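Long-range contact in mannosylglycerate hydrolase MGH1-like glycoside hydrolase domain-containing protein (Thermus thermophilus HB8, PDB 4WVA), which hydrolyses mannosylglycerate to mannose and glycerate, and probably also cleaves glucosylglycerate, as a family GH63 glycoside hydrolase: residues T102-V106 / F237-L241. Sequence-based numbering, arbitrary orientation.
Sequences TQPPV and FNAIL
The phenyl ring of Phe237 packs one face against the two consecutive prolines, taking CD of Pro105 at 3.8 Å from the ring centroid and CA of Pro104 at 4.1 Å. Both approaches are CH-pi contacts, with Pro105 CD only 19° off the ring normal. With Phe237 CG placed anti to its own backbone N (chi1 -164°), the ring extends along the loop as far as Thr102, whose CG2 meets its edge 3.9 Å from Phe237 CZ. In this (alpha/alpha)6-barrel the contact packs the buried loop leading into helix 107-117 against the first turns of helix 235-254. One turn further along that helix, Ile240 inserts CG2 where the chain bends at the inverse gamma turn centred on Pro105, 3.5 Å from Val106 N, while its CD1 reaches Pro104 CB at 3.8 Å. Leu241 touches the neighbouring ring atom of Pro105, Leu241 CB lying 3.8 Å from Pro105 CG. Phe138 of helix 121-146 touches both Thr102 and Pro105. The bond to CB of Gln103, a probable substrate-binding residue, points away from the helix, and the side chain comes within about 5 Å of a bound Tris molecule; its OE1 accepts a hydrogen bond from Trp34 N.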
ATOM      1  N   THR A 102     -15.180 -10.911  23.364  1.00 11.70           N
ATOM      2  CA  THR A 102     -15.047  -9.523  22.935  1.00 11.09           C
ATOM      3  C   THR A 102     -15.975  -9.193  21.750  1.00 11.08           C
ATOM      4  O   THR A 102     -16.922  -9.926  21.472  1.00 10.79           O
ATOM      5  CB  THR A 102     -13.558  -9.193  22.674  1.00 11.16           C
ATOM      6  OG1 THR A 102     -13.364  -7.774  22.568  1.00 10.79           O
ATOM      7  CG2 THR A 102     -12.997  -9.911  21.462  1.00 11.14           C
ATOM      8  N   GLN A 103     -15.731  -8.055  21.098  1.00 10.73           N
ATOM      9  CA  GLN A 103     -16.570  -7.615  19.965  1.00 10.24           C
ATOM     10  C   GLN A 103     -15.712  -6.722  19.074  1.00 10.21           C
ATOM     11  O   GLN A 103     -14.608  -6.363  19.453  1.00  9.83           O
ATOM     12  CB  GLN A 103     -17.808  -6.850  20.444  1.00 10.52           C
ATOM     13  CG  GLN A 103     -19.116  -7.588  20.195  1.00 10.55           C
ATOM     14  CD  GLN A 103     -20.350  -6.736  20.482  1.00 10.25           C
ATOM     15  OE1 GLN A 103     -20.263  -5.602  20.997  1.00 10.03           O
ATOM     16  NE2 GLN A 103     -21.503  -7.273  20.151  1.00 10.61           N
ATOM     17  N   PRO A 104     -16.228  -6.342  17.892  1.00 10.09           N
ATOM     18  CA  PRO A 104     -15.337  -5.605  16.989  1.00 10.05           C
ATOM     19  C   PRO A 104     -14.827  -4.287  17.588  1.00 10.17           C
ATOM     20  O   PRO A 104     -15.621  -3.482  18.097  1.00 10.83           O
ATOM     21  CB  PRO A 104     -16.223  -5.357  15.758  1.00  9.91           C
ATOM     22  CG  PRO A 104     -17.202  -6.490  15.797  1.00  9.72           C
ATOM     23  CD  PRO A 104     -17.515  -6.643  17.248  1.00 10.02           C
ATOM     24  N   PRO A 105     -13.505  -4.058  17.513  1.00 10.16           N
ATOM     25  CA  PRO A 105     -12.867  -2.994  18.282  1.00 10.25           C
ATOM     26  C   PRO A 105     -12.934  -1.654  17.554  1.00 10.75           C
ATOM     27  O   PRO A 105     -11.920  -1.105  17.173  1.00 10.65           O
ATOM     28  CB  PRO A 105     -11.443  -3.501  18.439  1.00 10.32           C
ATOM     29  CG  PRO A 105     -11.200  -4.324  17.229  1.00 10.41           C
ATOM     30  CD  PRO A 105     -12.509  -5.004  16.951  1.00 10.53           C
ATOM     31  N   VAL A 106     -14.149  -1.150  17.346  1.00 11.08           N
ATOM     32  CA  VAL A 106     -14.321   0.124  16.654  1.00 11.61           C
ATOM     33  C   VAL A 106     -13.986   1.311  17.575  1.00 10.84           C
ATOM     34  O   VAL A 106     -13.882   2.451  17.125  1.00 10.14           O
ATOM     35  CB  VAL A 106     -15.734   0.217  16.058  1.00 13.27           C
ATOM     36  CG1 VAL A 106     -16.735   0.462  17.130  1.00 14.14           C
ATOM     37  CG2 VAL A 106     -15.835   1.337  15.023  1.00 14.10           C
ATOM     38  N   PHE A 237     -14.510  -8.102  11.798  1.00  8.77           N
ATOM     39  CA  PHE A 237     -13.727  -7.850  13.003  1.00  9.33           C
ATOM     40  C   PHE A 237     -12.367  -7.294  12.608  1.00  9.18           C
ATOM     41  O   PHE A 237     -11.920  -6.299  13.126  1.00  9.30           O
ATOM     42  CB  PHE A 237     -13.567  -9.138  13.811  1.00  9.32           C
ATOM     43  CG  PHE A 237     -13.109  -8.926  15.225  1.00  9.73           C
ATOM     44  CD1 PHE A 237     -11.803  -8.613  15.506  1.00  9.88           C
ATOM     45  CD2 PHE A 237     -13.995  -9.083  16.288  1.00  9.60           C
ATOM     46  CE1 PHE A 237     -11.384  -8.427  16.809  1.00 10.12           C
ATOM     47  CE2 PHE A 237     -13.581  -8.904  17.587  1.00 10.04           C
ATOM     48  CZ  PHE A 237     -12.281  -8.570  17.854  1.00 10.34           C
ATOM     49  N   ASN A 238     -11.731  -7.934  11.640  1.00  9.32           N
ATOM     50  CA  ASN A 238     -10.389  -7.535  11.243  1.00  9.36           C
ATOM     51  C   ASN A 238     -10.297  -6.234  10.472  1.00  9.20           C
ATOM     52  O   ASN A 238      -9.335  -5.477  10.644  1.00  9.35           O
ATOM     53  CB  ASN A 238      -9.702  -8.687  10.505  1.00  9.13           C
ATOM     54  CG  ASN A 238      -9.158  -9.710  11.478  1.00  9.27           C
ATOM     55  OD1 ASN A 238      -8.094  -9.514  12.061  1.00  9.54           O
ATOM     56  ND2 ASN A 238      -9.919 -10.782  11.709  1.00  9.50           N
ATOM     57  N   ALA A 239     -11.284  -5.945   9.634  1.00  9.36           N
ATOM     58  CA  ALA A 239     -11.304  -4.663   8.952  1.00  9.21           C
ATOM     59  C   ALA A 239     -11.469  -3.551   9.961  1.00  8.92           C
ATOM     60  O   ALA A 239     -10.807  -2.505   9.877  1.00  8.61           O
ATOM     61  CB  ALA A 239     -12.419  -4.607   7.934  1.00  9.33           C
ATOM     62  N   ILE A 240     -12.358  -3.768  10.926  1.00  8.74           N
ATOM     63  CA  ILE A 240     -12.584  -2.778  11.988  1.00  8.77           C
ATOM     64  C   ILE A 240     -11.331  -2.580  12.856  1.00  8.84           C
ATOM     65  O   ILE A 240     -10.962  -1.436  13.210  1.00  9.20           O
ATOM     66  CB  ILE A 240     -13.854  -3.152  12.808  1.00  8.51           C
ATOM     67  CG1 ILE A 240     -15.101  -2.831  11.964  1.00  8.85           C
ATOM     68  CG2 ILE A 240     -13.913  -2.443  14.156  1.00  8.73           C
ATOM     69  CD1 ILE A 240     -16.357  -3.440  12.509  1.00  8.64           C
ATOM     70  N   LEU A 241     -10.648  -3.677  13.175  1.00  9.17           N
ATOM     71  CA  LEU A 241      -9.384  -3.608  13.915  1.00  9.46           C
ATOM     72  C   LEU A 241      -8.289  -2.870  13.146  1.00  9.48           C
ATOM     73  O   LEU A 241      -7.557  -2.066  13.719  1.00 10.14           O
ATOM     74  CB  LEU A 241      -8.927  -5.002  14.319  1.00  9.82           C
ATOM     75  CG  LEU A 241      -7.556  -5.147  15.000  1.00 10.17           C
ATOM     76  CD1 LEU A 241      -7.421  -4.260  16.229  1.00 10.53           C
ATOM     77  CD2 LEU A 241      -7.312  -6.598  15.377  1.00 10.66           C
TER